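PDB 6HP2: putative polyketide synthase from Brevibacillus brevis, which probably transfers a methyl group from S-adenosyl-L-methionine to an oxygen of a polyketide intermediate, acting as the O-methyltransferase domain of a larger trans-AT synthase. Local coordinates for residues V86-E91 and Y164-G169; G181-I186 and V196-Y201; R61-P66 and D267-T272. All coordinates share one frame; numbering follows the deposited sequence.

Contact 1: residues V86-E91 and Y164-G169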
ATOM      1  N   VAL A  86       8.989   2.013  -6.590  1.00 22.24           N
ATOM      2  CA  VAL A  86       9.276   0.596  -6.844  1.00 23.01           C
ATOM      3  C   VAL A  86       7.981  -0.128  -7.155  1.00 22.60           C
ATOM      4  O   VAL A  86       7.931  -0.976  -8.022  1.00 25.95           O
ATOM      5  CB  VAL A  86      10.029  -0.053  -5.669  1.00 22.57           C
ATOM      6  CG1 VAL A  86      10.274  -1.599  -5.916  1.00 24.59           C
ATOM      7  CG2 VAL A  86      11.436   0.636  -5.510  1.00 24.28           C
ATOM      8  N   LEU A  87       6.901   0.216  -6.479  1.00 22.93           N
ATOM      9  CA  LEU A  87       5.649  -0.496  -6.734  1.00 20.73           C
ATOM     10  C   LEU A  87       5.161  -0.248  -8.156  1.00 23.78           C
ATOM     11  O   LEU A  87       4.648  -1.166  -8.817  1.00 23.10           O
ATOM     12  CB  LEU A  87       4.560  -0.024  -5.733  1.00 20.18           C
ATOM     13  CG  LEU A  87       3.164  -0.654  -5.856  1.00 20.56           C
ATOM     14  CD1 LEU A  87       3.225  -2.103  -5.431  1.00 24.03           C
ATOM     15  CD2 LEU A  87       2.182   0.149  -4.962  1.00 22.58           C
ATOM     16  N   PHE A  88       5.258   1.010  -8.613  1.00 22.16           N
ATOM     17  CA  PHE A  88       4.685   1.433  -9.876  1.00 21.01           C
ATOM     18  C   PHE A  88       5.630   1.294 -11.089  1.00 24.56           C
ATOM     19  O   PHE A  88       5.221   1.606 -12.221  1.00 26.30           O
ATOM     20  CB  PHE A  88       4.194   2.876  -9.772  1.00 23.53           C
ATOM     21  CG  PHE A  88       2.862   3.044  -8.991  1.00 24.67           C
ATOM     22  CD1 PHE A  88       1.650   2.798  -9.595  1.00 29.00           C
ATOM     23  CD2 PHE A  88       2.861   3.517  -7.688  1.00 23.51           C
ATOM     24  CE1 PHE A  88       0.479   2.950  -8.945  1.00 32.46           C
ATOM     25  CE2 PHE A  88       1.688   3.680  -6.994  1.00 23.84           C
ATOM     26  CZ  PHE A  88       0.478   3.393  -7.618  1.00 29.43           C
ATOM     27  N   CYS A  89       6.867   0.872 -10.904  1.00 24.16           N
ATOM     28  CA  CYS A  89       7.882   1.133 -11.937  1.00 26.64           C
ATOM     29  C   CYS A  89       7.852   0.177 -13.131  1.00 28.55           C
ATOM     30  O   CYS A  89       8.687   0.343 -14.054  1.00 29.51           O
ATOM     31  CB  CYS A  89       9.286   1.112 -11.338  1.00 26.37           C
ATOM     32  SG  CYS A  89       9.913  -0.535 -10.925  1.00 29.12           S
ATOM     33  N   LYS A  90       6.914  -0.788 -13.162  1.00 23.84           N
ATOM     34  CA  LYS A  90       6.721  -1.647 -14.332  1.00 30.16           C
ATOM     35  C   LYS A  90       5.482  -1.253 -15.137  1.00 27.49           C
ATOM     36  O   LYS A  90       5.176  -1.891 -16.108  1.00 31.76           O
ATOM     37  CB  LYS A  90       6.588  -3.141 -13.946  1.00 30.18           C
ATOM     38  CG  LYS A  90       7.798  -3.682 -13.217  1.00 37.30           C
ATOM     39  CD  LYS A  90       9.022  -3.737 -14.068  1.00 42.06           C
ATOM     40  CE  LYS A  90      10.240  -4.319 -13.276  1.00 43.78           C
ATOM     41  NZ  LYS A  90      10.022  -5.710 -12.813  1.00 52.86           N
ATOM     42  N   GLU A  91       4.738  -0.245 -14.729  1.00 25.98           N
ATOM     43  CA  GLU A  91       3.495   0.121 -15.379  1.00 28.78           C
ATOM     44  C   GLU A  91       3.760   1.120 -16.487  1.00 30.00           C
ATOM     45  O   GLU A  91       4.708   1.903 -16.423  1.00 26.28           O
ATOM     46  CB  GLU A  91       2.546   0.714 -14.341  1.00 34.39           C
ATOM     47  CG  GLU A  91       2.433  -0.187 -13.114  1.00 34.19           C
ATOM     48  CD  GLU A  91       2.195  -1.672 -13.476  1.00 53.32           C
ATOM     49  OE1 GLU A  91       1.267  -1.939 -14.291  1.00 46.75           O
ATOM     50  OE2 GLU A  91       2.956  -2.566 -12.950  1.00 45.46           O
ATOM     51  N   TYR A 164     -11.259  -0.873 -14.666  1.00 26.64           N
ATOM     52  CA  TYR A 164      -9.970  -0.207 -14.453  1.00 29.04           C
ATOM     53  C   TYR A 164      -8.805  -0.957 -15.087  1.00 32.36           C
ATOM     54  O   TYR A 164      -8.746  -2.175 -15.067  1.00 32.70           O
ATOM     55  CB  TYR A 164      -9.676   0.008 -12.959  1.00 27.93           C
ATOM     56  CG  TYR A 164     -10.802   0.766 -12.286  1.00 26.78           C
ATOM     57  CD1 TYR A 164     -10.862   2.144 -12.351  1.00 31.29           C
ATOM     58  CD2 TYR A 164     -11.853   0.080 -11.644  1.00 27.54           C
ATOM     59  CE1 TYR A 164     -11.917   2.845 -11.757  1.00 26.71           C
ATOM     60  CE2 TYR A 164     -12.916   0.808 -11.011  1.00 27.53           C
ATOM     61  CZ  TYR A 164     -12.935   2.152 -11.095  1.00 31.05           C
ATOM     62  OH  TYR A 164     -14.002   2.836 -10.518  1.00 32.07           O
ATOM     63  N   ASP A 165      -7.842  -0.201 -15.597  1.00 25.80           N
ATOM     64  CA  ASP A 165      -6.595  -0.772 -16.062  1.00 28.46           C
ATOM     65  C   ASP A 165      -5.629  -1.013 -14.917  1.00 31.97           C
ATOM     66  O   ASP A 165      -4.740  -1.861 -15.018  1.00 27.49           O
ATOM     67  CB  ASP A 165      -5.985   0.178 -17.084  1.00 34.24           C
ATOM     68  CG  ASP A 165      -6.959   0.528 -18.171  1.00 41.70           C
ATOM     69  OD1 ASP A 165      -7.468  -0.430 -18.814  1.00 36.60           O
ATOM     70  OD2 ASP A 165      -7.284   1.759 -18.322  1.00 38.22           O
ATOM     71  N   MET A 166      -5.752  -0.256 -13.835  1.00 25.91           N
ATOM     72  CA  MET A 166      -4.881  -0.434 -12.688  1.00 25.27           C
ATOM     73  C   MET A 166      -5.693  -0.253 -11.428  1.00 24.22           C
ATOM     74  O   MET A 166      -6.481   0.702 -11.337  1.00 22.89           O
ATOM     75  CB  MET A 166      -3.750   0.589 -12.765  1.00 26.59           C
ATOM     76  CG  MET A 166      -2.729   0.464 -11.640  1.00 35.37           C
ATOM     77  SD  MET A 166      -1.512   1.820 -11.759  1.00 43.72           S
ATOM     78  CE  MET A 166      -0.733   1.407 -13.286  1.00 44.91           C
ATOM     79  N   ILE A 167      -5.520  -1.180 -10.467  1.00 19.66           N
ATOM     80  CA  ILE A 167      -6.206  -1.110  -9.196  1.00 27.34           C
ATOM     81  C   ILE A 167      -5.133  -1.151  -8.102  1.00 27.46           C
ATOM     82  O   ILE A 167      -4.247  -2.023  -8.116  1.00 23.58           O
ATOM     83  CB  ILE A 167      -7.223  -2.257  -9.036  1.00 27.21           C
ATOM     84  CG1 ILE A 167      -8.292  -2.141 -10.069  1.00 25.39           C
ATOM     85  CG2 ILE A 167      -7.808  -2.262  -7.604  1.00 27.37           C
ATOM     86  CD1 ILE A 167      -9.440  -3.165 -10.044  1.00 27.32           C
ATOM     87  N   VAL A 168      -5.206  -0.203  -7.165  1.00 21.83           N
ATOM     88  CA  VAL A 168      -4.122   0.069  -6.249  1.00 22.74           C
ATOM     89  C   VAL A 168      -4.665  -0.076  -4.837  1.00 25.37           C
ATOM     90  O   VAL A 168      -5.702   0.530  -4.504  1.00 23.84           O
ATOM     91  CB  VAL A 168      -3.538   1.472  -6.493  1.00 25.53           C
ATOM     92  CG1 VAL A 168      -2.481   1.774  -5.426  1.00 26.22           C
ATOM     93  CG2 VAL A 168      -2.958   1.557  -7.841  1.00 30.09           C
ATOM     94  N   GLY A 169      -3.983  -0.895  -4.017  1.00 25.09           N
ATOM     95  CA  GLY A 169      -4.301  -0.950  -2.585  1.00 27.85           C
ATOM     96  C   GLY A 169      -3.062  -0.897  -1.726  1.00 21.62           C
ATOM     97  O   GLY A 169      -2.413  -1.937  -1.484  1.00 25.33           O
TER

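Contact 2: residues G181-I186 and V196-Y201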
ATOM      1  N   GLY A 181     -15.163 -10.762  -0.472  1.00 29.25           N
ATOM      2  CA  GLY A 181     -15.918  -9.632  -0.983  1.00 32.18           C
ATOM      3  C   GLY A 181     -15.015  -8.674  -1.722  1.00 29.08           C
ATOM      4  O   GLY A 181     -15.282  -8.291  -2.859  1.00 31.01           O
ATOM      5  N   LEU A 182     -13.921  -8.282  -1.071  1.00 28.35           N
ATOM      6  CA  LEU A 182     -12.984  -7.333  -1.650  1.00 24.84           C
ATOM      7  C   LEU A 182     -12.422  -7.831  -2.972  1.00 24.08           C
ATOM      8  O   LEU A 182     -12.420  -7.105  -3.967  1.00 25.02           O
ATOM      9  CB  LEU A 182     -11.859  -7.089  -0.655  1.00 26.17           C
ATOM     10  CG  LEU A 182     -10.720  -6.211  -1.144  1.00 26.21           C
ATOM     11  CD1 LEU A 182     -11.179  -4.799  -1.485  1.00 25.36           C
ATOM     12  CD2 LEU A 182      -9.646  -6.268  -0.084  1.00 29.28           C
ATOM     13  N   PHE A 183     -11.922  -9.060  -3.015  1.00 24.42           N
ATOM     14  CA  PHE A 183     -11.243  -9.504  -4.249  1.00 21.97           C
ATOM     15  C   PHE A 183     -12.217  -9.910  -5.327  1.00 22.24           C
ATOM     16  O   PHE A 183     -11.873  -9.872  -6.501  1.00 28.27           O
ATOM     17  CB  PHE A 183     -10.201 -10.603  -3.929  1.00 22.00           C
ATOM     18  CG  PHE A 183      -8.903 -10.003  -3.441  1.00 26.95           C
ATOM     19  CD1 PHE A 183      -7.920  -9.661  -4.329  1.00 33.22           C
ATOM     20  CD2 PHE A 183      -8.673  -9.747  -2.064  1.00 26.62           C
ATOM     21  CE1 PHE A 183      -6.757  -9.072  -3.883  1.00 27.11           C
ATOM     22  CE2 PHE A 183      -7.484  -9.115  -1.637  1.00 26.88           C
ATOM     23  CZ  PHE A 183      -6.541  -8.812  -2.535  1.00 28.59           C
ATOM     24  N   GLN A 184     -13.461 -10.248  -4.971  1.00 26.19           N
ATOM     25  CA  GLN A 184     -14.504 -10.323  -5.978  1.00 29.26           C
ATOM     26  C   GLN A 184     -14.668  -8.971  -6.649  1.00 30.56           C
ATOM     27  O   GLN A 184     -14.724  -8.879  -7.883  1.00 27.05           O
ATOM     28  CB  GLN A 184     -15.819 -10.785  -5.346  1.00 25.03           C
ATOM     29  CG  GLN A 184     -16.996 -10.784  -6.268  1.00 31.24           C
ATOM     30  CD  GLN A 184     -16.907 -11.879  -7.310  1.00 40.93           C
ATOM     31  OE1 GLN A 184     -16.077 -12.766  -7.209  1.00 40.78           O
ATOM     32  NE2 GLN A 184     -17.738 -11.804  -8.301  1.00 51.56           N
ATOM     33  N   ASN A 185     -14.727  -7.915  -5.834  1.00 26.04           N
ATOM     34  CA  ASN A 185     -14.890  -6.551  -6.313  1.00 25.69           C
ATOM     35  C   ASN A 185     -13.730  -6.161  -7.207  1.00 28.18           C
ATOM     36  O   ASN A 185     -13.925  -5.651  -8.311  1.00 31.16           O
ATOM     37  CB  ASN A 185     -15.030  -5.596  -5.105  1.00 27.93           C
ATOM     38  CG  ASN A 185     -15.844  -4.330  -5.419  1.00 31.82           C
ATOM     39  OD1 ASN A 185     -16.369  -4.138  -6.527  1.00 29.27           O
ATOM     40  ND2 ASN A 185     -15.973  -3.471  -4.426  1.00 30.86           N
ATOM     41  N   ILE A 186     -12.520  -6.452  -6.768  1.00 24.79           N
ATOM     42  CA  ILE A 186     -11.324  -6.080  -7.528  1.00 22.02           C
ATOM     43  C   ILE A 186     -11.297  -6.803  -8.870  1.00 26.16           C
ATOM     44  O   ILE A 186     -11.156  -6.184  -9.941  1.00 27.39           O
ATOM     45  CB  ILE A 186     -10.069  -6.400  -6.710  1.00 23.06           C
ATOM     46  CG1 ILE A 186      -9.961  -5.470  -5.501  1.00 22.39           C
ATOM     47  CG2 ILE A 186      -8.768  -6.409  -7.619  1.00 24.74           C
ATOM     48  CD1 ILE A 186      -8.848  -5.863  -4.566  1.00 28.64           C
ATOM     49  N   VAL A 196      -3.135  -5.240 -10.717  1.00 21.28           N
ATOM     50  CA  VAL A 196      -3.405  -4.921  -9.334  1.00 19.41           C
ATOM     51  C   VAL A 196      -2.069  -4.702  -8.619  1.00 29.16           C
ATOM     52  O   VAL A 196      -1.207  -5.581  -8.615  1.00 24.69           O
ATOM     53  CB  VAL A 196      -4.252  -5.990  -8.646  1.00 20.74           C
ATOM     54  CG1 VAL A 196      -4.636  -5.470  -7.215  1.00 24.13           C
ATOM     55  CG2 VAL A 196      -5.413  -6.318  -9.482  1.00 24.20           C
ATOM     56  N   LEU A 197      -1.936  -3.562  -7.932  1.00 21.75           N
ATOM     57  CA  LEU A 197      -0.758  -3.236  -7.147  1.00 16.92           C
ATOM     58  C   LEU A 197      -1.153  -3.093  -5.676  1.00 23.15           C
ATOM     59  O   LEU A 197      -1.962  -2.228  -5.301  1.00 23.24           O
ATOM     60  CB  LEU A 197      -0.104  -1.972  -7.680  1.00 18.57           C
ATOM     61  CG  LEU A 197       0.364  -1.976  -9.099  1.00 25.78           C
ATOM     62  CD1 LEU A 197       0.767  -0.566  -9.585  1.00 27.48           C
ATOM     63  CD2 LEU A 197       1.526  -2.926  -9.266  1.00 27.34           C
ATOM     64  N   LEU A 198      -0.556  -3.927  -4.851  1.00 20.48           N
ATOM     65  CA  LEU A 198      -0.777  -3.893  -3.427  1.00 20.50           C
ATOM     66  C   LEU A 198       0.511  -3.708  -2.654  1.00 20.03           C
ATOM     67  O   LEU A 198       1.583  -4.161  -3.060  1.00 21.53           O
ATOM     68  CB  LEU A 198      -1.401  -5.185  -2.956  1.00 21.00           C
ATOM     69  CG  LEU A 198      -2.608  -5.686  -3.646  1.00 20.33           C
ATOM     70  CD1 LEU A 198      -2.936  -7.086  -3.023  1.00 27.35           C
ATOM     71  CD2 LEU A 198      -3.769  -4.796  -3.483  1.00 26.58           C
ATOM     72  N   ILE A 199       0.371  -3.052  -1.502  1.00 18.97           N
ATOM     73  CA  ILE A 199       1.349  -3.084  -0.435  1.00 22.14           C
ATOM     74  C   ILE A 199       0.584  -3.651   0.739  1.00 24.43           C
ATOM     75  O   ILE A 199      -0.375  -3.029   1.202  1.00 22.83           O
ATOM     76  CB  ILE A 199       1.956  -1.714  -0.105  1.00 23.20           C
ATOM     77  CG1 ILE A 199       2.706  -1.136  -1.321  1.00 24.32           C
ATOM     78  CG2 ILE A 199       2.908  -1.825   1.095  1.00 29.15           C
ATOM     79  CD1 ILE A 199       3.523   0.063  -1.036  1.00 25.05           C
ATOM     80  N   ASP A 200       1.047  -4.796   1.272  1.00 24.28           N
ATOM     81  CA  ASP A 200       0.228  -5.529   2.228  1.00 25.42           C
ATOM     82  C   ASP A 200       1.091  -6.502   3.017  1.00 25.03           C
ATOM     83  O   ASP A 200       2.283  -6.725   2.729  1.00 23.76           O
ATOM     84  CB  ASP A 200      -0.908  -6.256   1.525  1.00 30.01           C
ATOM     85  CG  ASP A 200      -2.232  -6.091   2.222  1.00 42.11           C
ATOM     86  OD1 ASP A 200      -2.261  -6.158   3.453  1.00 35.60           O
ATOM     87  OD2 ASP A 200      -3.261  -5.941   1.498  1.00 46.61           O
ATOM     88  N   TYR A 201       0.474  -7.049   4.047  1.00 24.20           N
ATOM     89  CA  TYR A 201       1.129  -8.030   4.912  1.00 26.68           C
ATOM     90  C   TYR A 201       0.829  -9.491   4.581  1.00 27.62           C
ATOM     91  O   TYR A 201      -0.281  -9.865   4.176  1.00 23.58           O
ATOM     92  CB  TYR A 201       0.743  -7.763   6.357  1.00 28.07           C
ATOM     93  CG  TYR A 201       1.383  -6.579   6.972  1.00 26.79           C
ATOM     94  CD1 TYR A 201       2.747  -6.588   7.270  1.00 27.31           C
ATOM     95  CD2 TYR A 201       0.638  -5.426   7.327  1.00 30.73           C
ATOM     96  CE1 TYR A 201       3.330  -5.517   7.886  1.00 29.08           C
ATOM     97  CE2 TYR A 201       1.263  -4.358   7.964  1.00 33.37           C
ATOM     98  CZ  TYR A 201       2.597  -4.390   8.202  1.00 30.57           C
ATOM     99  OH  TYR A 201       3.259  -3.321   8.834  1.00 33.60           O
TER

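Contact 3: residues R61-P66 and D267-T272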
ATOM      1  N   ARG A  61       8.618  10.021  17.163  1.00 33.33           N
ATOM      2  CA  ARG A  61       8.747  11.468  17.375  1.00 37.74           C
ATOM      3  C   ARG A  61       8.444  12.242  16.097  1.00 39.13           C
ATOM      4  O   ARG A  61       7.695  13.221  16.107  1.00 37.08           O
ATOM      5  CB  ARG A  61      10.139  11.782  17.857  1.00 40.65           C
ATOM      6  CG  ARG A  61      10.331  11.502  19.355  1.00 43.50           C
ATOM      7  CD  ARG A  61      11.761  11.742  19.802  1.00 63.23           C
ATOM      8  NE  ARG A  61      11.934  11.423  21.218  1.00 85.03           N
ATOM      9  CZ  ARG A  61      12.027  10.189  21.707  1.00 95.83           C
ATOM     10  NH1 ARG A  61      11.950   9.138  20.900  1.00 84.71           N
ATOM     11  NH2 ARG A  61      12.192  10.003  23.010  1.00120.80           N
ATOM     12  N   VAL A  62       8.960  11.761  14.971  1.00 42.81           N
ATOM     13  CA  VAL A  62       8.803  12.461  13.707  1.00 39.91           C
ATOM     14  C   VAL A  62       7.360  12.417  13.220  1.00 38.83           C
ATOM     15  O   VAL A  62       6.845  13.420  12.708  1.00 41.50           O
ATOM     16  CB  VAL A  62       9.756  11.859  12.661  1.00 33.59           C
ATOM     17  CG1 VAL A  62       9.477  12.479  11.326  1.00 34.43           C
ATOM     18  CG2 VAL A  62      11.190  12.096  13.099  1.00 32.86           C
ATOM     19  N   ILE A  63       6.710  11.247  13.328  1.00 30.94           N
ATOM     20  CA  ILE A  63       5.353  11.089  12.838  1.00 33.15           C
ATOM     21  C   ILE A  63       4.365  11.797  13.748  1.00 40.72           C
ATOM     22  O   ILE A  63       3.390  12.388  13.277  1.00 52.23           O
ATOM     23  CB  ILE A  63       4.999   9.602  12.687  1.00 38.58           C
ATOM     24  CG1 ILE A  63       5.850   8.948  11.602  1.00 41.61           C
ATOM     25  CG2 ILE A  63       3.522   9.471  12.398  1.00 42.69           C
ATOM     26  CD1 ILE A  63       5.715   9.596  10.234  1.00 46.96           C
ATOM     27  N   LEU A  64       4.567  11.712  15.057  1.00 39.13           N
ATOM     28  CA  LEU A  64       3.592  12.228  16.019  1.00 41.52           C
ATOM     29  C   LEU A  64       3.805  13.692  16.360  1.00 54.73           C
ATOM     30  O   LEU A  64       2.963  14.281  17.051  1.00 55.51           O
ATOM     31  CB  LEU A  64       3.631  11.396  17.317  1.00 44.16           C
ATOM     32  CG  LEU A  64       3.239   9.914  17.190  1.00 45.65           C
ATOM     33  CD1 LEU A  64       3.290   9.231  18.600  1.00 36.82           C
ATOM     34  CD2 LEU A  64       1.845   9.750  16.553  1.00 43.52           C
ATOM     35  N   ASN A  65       4.907  14.289  15.917  1.00 54.33           N
ATOM     36  CA  ASN A  65       5.194  15.699  16.179  1.00 49.51           C
ATOM     37  C   ASN A  65       5.766  16.332  14.920  1.00 42.37           C
ATOM     38  O   ASN A  65       6.897  16.826  14.913  1.00 39.22           O
ATOM     39  CB  ASN A  65       6.153  15.840  17.359  1.00 49.61           C
ATOM     40  CG  ASN A  65       6.048  17.187  18.030  1.00 78.90           C
ATOM     41  OD1 ASN A  65       5.442  18.119  17.495  1.00103.43           O
ATOM     42  ND2 ASN A  65       6.647  17.299  19.207  1.00 88.08           N
ATOM     43  N   PRO A  66       4.995  16.327  13.827  1.00 48.67           N
ATOM     44  CA  PRO A  66       5.548  16.753  12.536  1.00 46.62           C
ATOM     45  C   PRO A  66       5.878  18.230  12.484  1.00 47.62           C
ATOM     46  O   PRO A  66       6.768  18.607  11.710  1.00 52.51           O
ATOM     47  CB  PRO A  66       4.432  16.389  11.545  1.00 53.37           C
ATOM     48  CG  PRO A  66       3.182  16.405  12.357  1.00 60.56           C
ATOM     49  CD  PRO A  66       3.575  15.936  13.730  1.00 64.85           C
ATOM     50  N   ASP A 267      -3.224   6.058  21.248  1.00 88.33           N
ATOM     51  CA  ASP A 267      -4.030   4.949  20.751  1.00 93.62           C
ATOM     52  C   ASP A 267      -3.803   4.706  19.264  1.00101.41           C
ATOM     53  O   ASP A 267      -3.823   3.557  18.816  1.00124.05           O
ATOM     54  CB  ASP A 267      -5.511   5.217  21.020  1.00 96.33           C
ATOM     55  CG  ASP A 267      -5.886   5.014  22.473  1.00100.40           C
ATOM     56  OD1 ASP A 267      -5.244   4.167  23.137  1.00 91.56           O
ATOM     57  OD2 ASP A 267      -6.822   5.703  22.951  1.00101.03           O
ATOM     58  N   LEU A 268      -3.601   5.767  18.478  1.00 72.10           N
ATOM     59  CA  LEU A 268      -3.491   5.605  17.037  1.00 77.89           C
ATOM     60  C   LEU A 268      -2.143   5.025  16.607  1.00 86.77           C
ATOM     61  O   LEU A 268      -2.069   4.355  15.567  1.00 88.49           O
ATOM     62  CB  LEU A 268      -3.719   6.943  16.334  1.00 83.16           C
ATOM     63  CG  LEU A 268      -2.775   8.116  16.596  1.00 72.62           C
ATOM     64  CD1 LEU A 268      -1.484   7.952  15.870  1.00 71.49           C
ATOM     65  CD2 LEU A 268      -3.441   9.471  16.209  1.00 65.22           C
ATOM     66  N   TYR A 269      -1.080   5.253  17.382  1.00 93.12           N
ATOM     67  CA  TYR A 269       0.244   4.761  17.018  1.00 63.16           C
ATOM     68  C   TYR A 269       0.525   3.351  17.531  1.00 48.70           C
ATOM     69  O   TYR A 269       1.521   2.723  17.109  1.00 35.50           O
ATOM     70  CB  TYR A 269       1.340   5.706  17.542  1.00 48.54           C
ATOM     71  CG  TYR A 269       2.644   5.570  16.791  1.00 37.66           C
ATOM     72  CD1 TYR A 269       2.805   6.125  15.545  1.00 43.59           C
ATOM     73  CD2 TYR A 269       3.690   4.875  17.323  1.00 31.74           C
ATOM     74  CE1 TYR A 269       3.987   5.957  14.826  1.00 39.93           C
ATOM     75  CE2 TYR A 269       4.857   4.700  16.635  1.00 40.28           C
ATOM     76  CZ  TYR A 269       5.007   5.291  15.378  1.00 45.45           C
ATOM     77  OH  TYR A 269       6.169   5.151  14.667  1.00 41.72           O
ATOM     78  N   ILE A 270      -0.347   2.814  18.377  1.00 41.92           N
ATOM     79  CA  ILE A 270      -0.052   1.535  19.000  1.00 41.44           C
ATOM     80  C   ILE A 270      -0.027   0.438  17.947  1.00 35.22           C
ATOM     81  O   ILE A 270       0.694  -0.552  18.100  1.00 42.37           O
ATOM     82  CB  ILE A 270      -1.069   1.224  20.114  1.00 73.00           C
ATOM     83  CG1 ILE A 270      -0.634  -0.006  20.916  1.00105.55           C
ATOM     84  CG2 ILE A 270      -2.454   0.969  19.517  1.00 79.15           C
ATOM     85  CD1 ILE A 270       0.701   0.143  21.610  1.00103.63           C
ATOM     86  N   ASN A 271      -0.827   0.580  16.876  1.00 40.65           N
ATOM     87  CA  ASN A 271      -0.837  -0.407  15.808  1.00 44.81           C
ATOM     88  C   ASN A 271       0.512  -0.441  15.100  1.00 32.26           C
ATOM     89  O   ASN A 271       0.963  -1.507  14.637  1.00 34.24           O
ATOM     90  CB  ASN A 271      -1.945  -0.090  14.807  1.00 71.81           C
ATOM     91  CG  ASN A 271      -3.317  -0.238  15.401  1.00104.15           C
ATOM     92  OD1 ASN A 271      -3.462  -0.462  16.602  1.00 87.27           O
ATOM     93  ND2 ASN A 271      -4.343  -0.111  14.565  1.00147.67           N
ATOM     94  N   THR A 272       1.124   0.745  14.910  1.00 34.16           N
ATOM     95  CA  THR A 272       2.450   0.800  14.296  1.00 35.60           C
ATOM     96  C   THR A 272       3.466   0.112  15.182  1.00 30.90           C
ATOM     97  O   THR A 272       4.301  -0.655  14.711  1.00 32.56           O
ATOM     98  CB  THR A 272       2.855   2.254  14.048  1.00 38.46           C
ATOM     99  OG1 THR A 272       1.919   2.841  13.156  1.00 41.55           O
ATOM    100  CG2 THR A 272       4.252   2.319  13.478  1.00 38.79           C
TER

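Contact 1: residues V86-E91 and Y164-G169
The backbone N of Glu91 donates to Phe88 O at 3.2 Å. This bond closes a type I beta turn from Phe88 to Glu91, and both residues of the pair reach Met166. Helix 70-88 and its turn pack on strand 164-170, one of the parallel strands of the class I methyltransferase sheet, a Rossmann-like fold. Phe88 and Met166 form a Met-aromatic contact. Met166 SD sits at the rim of the Phe88 ring, 4.9 Å from its centroid and almost exactly in its plane, 89° off the normal. The nearest ring atom is CE1, 3.6 Å from SD. Met166 runs extended away from the strand and then bends at its last torsion (chi3 -66°). The bend turns CE against the aliphatic part of Glu91. Val168 CG2, two residues further along the strand, approaches CE1 and CZ of the Phe88 ring obliquely, beside the sulfur. All four side chains are buried, and the contact between them is apolar. The carboxylate of Glu91 has a polar partner outside the two segments: OE1 is hydrogen-bonded to Thr195 OG1. Tyr331 meets the Phe88 ring edge-to-face, and Leu197 of strand 194-203 packs beside Phe88 and Glu91. Lys90, in the same turn, is exposed and forms a salt bridge with Glu237. Met166 CE lies 3.5 Å from both CB and CG of Glu91.

Contact 2: residues G181-I186 and V196-Y201
Ile186 and Val196 make the aliphatic part of this contact. Their CG2 methyls meet at 3.8 Å, where segments 181-186 and 196-201 have their nearest CA atoms. Ile186 has CG2 anti to its backbone N while CG1 falls beside that N (chi1 -69°). One branch therefore meets Val196, and the other is left to turn back along the helix. The aromatic part belongs to Phe183. Its ring meets Leu198 edge-on, with CZ 4.0 Å from Leu198 CD1. The two side chains point against each other. One face of the ring carries Ile186 CD1, 3.8 Å above the plane and offset toward the rim. Trp224, Leu227 and Leu228 of helix 221-230 also touch Phe183. The polar bonds lie within the segments or lead outside them. Tyr201 N donates to Asp200 OD1 at 2.9 Å, using the anti lone pair of that oxygen, with a bend at the hydrogen (146°). On the helix, the Asn185 side chain bonds to the backbone of the loop before strand 164-170: ND2 to Ser155 O and Asp158 O, OD1 to Phe160 N. Ser155 itself binds S-adenosyl-L-homocysteine, so Asn185 ties the helix to a loop of the cofactor site. Strand 164-170, helix 179-188 and the parallel neighbouring strand 194-203 form a beta-alpha-beta crossover of the Rossmann-like methyltransferase fold.

Contact 3: residues R61-P66 and D267-T272
Leu64 holds CG beside its backbone N (chi1 -63°), and Tyr269 holds CG anti to its own N (chi1 -158°). These torsions send the isobutyl group of Leu64 across the near part of the tyrosine side chain. Leu64 CD2 comes to 3.9 Å from Tyr269 CD1, at an oblique angle to the ring. Leu64 CD1 lies against the root of the same ring, 4.1 Å from Tyr269 CG. Leu268 joins from one residue earlier in the helix. Its CG is flanked by both N and C of the backbone (chi1 62°), and its CD1 reaches Leu64 CD2 at 3.8 Å; the two leucines overlap alongside, pointing in opposing senses. The contact joins the short helix 59-64, near the N-terminal end of the modelled chain, to helix 263-281. The latter belongs to a helical excursion between strands 233-240 and 284-293 of the Rossmann-like sheet. Arg61 ties the short helix to the same excursion, with a salt bridge to Asp253 and a cation-pi contact with Tyr257. Ile63 adds a looser touch at the margin, its CG2 4.3 Å from Tyr269 CE1. Tyr269 is buried, whereas Leu268 is exposed. Helix 263-281 is kinked here, with no bond to the preceding turn from the N atoms of Asn271 and Thr272. Thr272 CB sits 3.8 Å above the centre of one face of the Tyr269 ring.

Contacts 1 and 2 share one sheet, with centres 12 Å apart. Strands 164-170 and 194-203 are neighbours in it, probably bonded through Gly169 N to Leu197 O (2.7 Å) and Ile167 O to Leu197 N (2.8 Å). Helices 70-88 and 179-188 lie on opposite faces of these strands. Contact 3 lies apart, its centre 28 Å from that of contact 1 and 26 Å from that of contact 2, though its nearest atoms come to about 6 Å from contact 2 without touching. Its chain loop encloses both. Bound S-adenosyl-L-homocysteine is about 7 Å from the side chain of Val168, about 10 Å from that of Leu198 and about 11 Å from that of Ile63.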